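Local coordinates for uncharacterized protein YPL067C (Saccharomyces cerevisiae, PDB 5KCI) that is of unknown function but may be connected with the histidine triad and with amyloid toxicity, at residues 34-37 and 43-46. Residues are numbered along the deposited sequence; the frame is centred on the assembly and turned at random.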
loop_
_atom_site.group_PDB
_atom_site.type_symbol
_atom_site.label_atom_id
_atom_site.label_comp_id
_atom_site.label_asym_id
_atom_site.label_seq_id
_atom_site.Cartn_x
_atom_site.Cartn_y
_atom_site.Cartn_z
ATOM N N LEU A 34 -13.171 -1.484 6.229
ATOM C CA LEU A 34 -11.848 -1.957 6.646
ATOM C C LEU A 34 -11.374 -0.969 7.696
ATOM O O LEU A 34 -10.894 0.121 7.375
ATOM C CB LEU A 34 -10.876 -2.044 5.475
ATOM C CG LEU A 34 -11.272 -2.919 4.285
ATOM C CD1 LEU A 34 -10.288 -2.753 3.123
ATOM C CD2 LEU A 34 -11.385 -4.396 4.702
ATOM N N LYS A 35 -11.576 -1.323 8.956
ATOM C CA LYS A 35 -11.362 -0.416 10.068
ATOM C C LYS A 35 -10.254 -0.955 10.960
ATOM O O LYS A 35 -9.903 -2.142 10.911
ATOM C CB LYS A 35 -12.651 -0.221 10.880
ATOM C CG LYS A 35 -13.050 1.242 11.058
ATOM C CD LYS A 35 -12.142 1.979 12.050
ATOM C CE LYS A 35 -11.266 3.071 11.401
ATOM N NZ LYS A 35 -10.442 2.666 10.215
ATOM N N ARG A 36 -9.682 -0.052 11.749
ATOM C CA ARG A 36 -8.721 -0.433 12.764
ATOM C C ARG A 36 -9.444 -1.005 13.972
ATOM O O ARG A 36 -10.625 -0.747 14.203
ATOM C CB ARG A 36 -7.880 0.762 13.200
ATOM C CG ARG A 36 -7.028 1.354 12.113
ATOM C CD ARG A 36 -6.076 2.404 12.655
ATOM N NE ARG A 36 -5.243 2.958 11.597
ATOM C CZ ARG A 36 -5.612 3.990 10.847
ATOM N NH1 ARG A 36 -4.814 4.446 9.892
ATOM N NH2 ARG A 36 -6.799 4.555 11.041
ATOM N N SER A 37 -8.721 -1.803 14.742
ATOM C CA SER A 37 -9.241 -2.232 16.028
ATOM C C SER A 37 -9.452 -1.018 16.927
ATOM O O SER A 37 -8.841 0.038 16.739
ATOM C CB SER A 37 -8.281 -3.219 16.692
ATOM O OG SER A 37 -7.012 -2.632 16.913
ATOM N N LYS A 43 -4.223 4.215 19.393
ATOM C CA LYS A 43 -2.843 4.597 19.085
ATOM C C LYS A 43 -2.797 5.560 17.901
ATOM O O LYS A 43 -2.170 6.632 17.960
ATOM C CB LYS A 43 -2.010 3.341 18.806
ATOM C CG LYS A 43 -2.187 2.233 19.858
ATOM C CD LYS A 43 -2.341 2.778 21.291
ATOM C CE LYS A 43 -1.148 3.605 21.752
ATOM N NZ LYS A 43 -1.472 4.412 22.956
ATOM N N TYR A 44 -3.497 5.216 16.827
ATOM C CA TYR A 44 -3.623 6.135 15.710
ATOM C C TYR A 44 -4.095 7.506 16.172
ATOM O O TYR A 44 -3.634 8.530 15.655
ATOM C CB TYR A 44 -4.590 5.569 14.691
ATOM C CG TYR A 44 -4.643 6.346 13.409
ATOM C CD1 TYR A 44 -5.782 7.046 13.050
ATOM C CD2 TYR A 44 -3.560 6.356 12.539
ATOM C CE1 TYR A 44 -5.843 7.750 11.841
ATOM C CE2 TYR A 44 -3.609 7.059 11.328
ATOM C CZ TYR A 44 -4.755 7.739 10.984
ATOM O OH TYR A 44 -4.806 8.440 9.797
ATOM N N HIS A 45 -5.014 7.550 17.144
ATOM C CA HIS A 45 -5.488 8.839 17.650
ATOM C C HIS A 45 -4.356 9.636 18.299
ATOM O O HIS A 45 -4.265 10.861 18.112
ATOM C CB HIS A 45 -6.637 8.634 18.639
ATOM C CG HIS A 45 -7.496 9.850 18.826
ATOM N ND1 HIS A 45 -7.715 10.428 20.058
ATOM C CD2 HIS A 45 -8.190 10.596 17.934
ATOM C CE1 HIS A 45 -8.507 11.476 19.918
ATOM N NE2 HIS A 45 -8.809 11.599 18.639
ATOM N N GLU A 46 -3.483 8.965 19.068
ATOM C CA GLU A 46 -2.370 9.689 19.694
ATOM C C GLU A 46 -1.338 10.166 18.663
ATOM O O GLU A 46 -0.774 11.262 18.807
ATOM C CB GLU A 46 -1.711 8.824 20.772
ATOM C CG GLU A 46 -0.774 7.748 20.270
ATOM C CD GLU A 46 -0.303 6.782 21.359
ATOM O OE1 GLU A 46 -0.899 6.773 22.454
ATOM O OE2 GLU A 46 0.651 6.006 21.107
#
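Arg-36 lays its guanidinium flat on the phenol ring of Tyr-44, a cation-pi stack that joins the loop ahead of helix 38-51 to that helix's second turn. Three measurements support the assignment. Arg-36 CZ stands 3.5 Å from the centroid of the Tyr-44 ring. It sits only 8° off the ring normal, over the face. The two planes are 16° apart. The terminal nitrogens divide the ring between them. On the same face, Arg-36 NH1 lies over the CD2/CE2 half of the ring, 3.2 Å from Tyr-44 CE2, while Arg-36 NH2 lies over the CD1/CE1 half, 3.4 Å from Tyr-44 CD1 and offset toward the rim. Farther back, Arg-36 CD passes 4.0 Å from Tyr-44 CB.

Both side chains leave their backbones toward each other. In Arg-36, CG is anti to the carbonyl carbon and the chain then runs extended to NE; a chi4 of 87° turns the guanidinium across the end of that chain, presenting its face to the ring. Tyr-44 meets it with CG anti to its backbone N, and the two side chains cross at roughly a right angle.

The face carries the stack, leaving the guanidinium's N-H groups directed along its own plane. NE donates one of them to Phe-94 O, a hydrogen bond that would limit rotation of the group. A sulfate ion, probably from the crystallisation liquor, lies about 5 Å from the Arg-36 side chain. At the start of helix 38-51, Ser-37 occupies the N-cap position, with its OG hydrogen-bonded to the backbone N of Met-40.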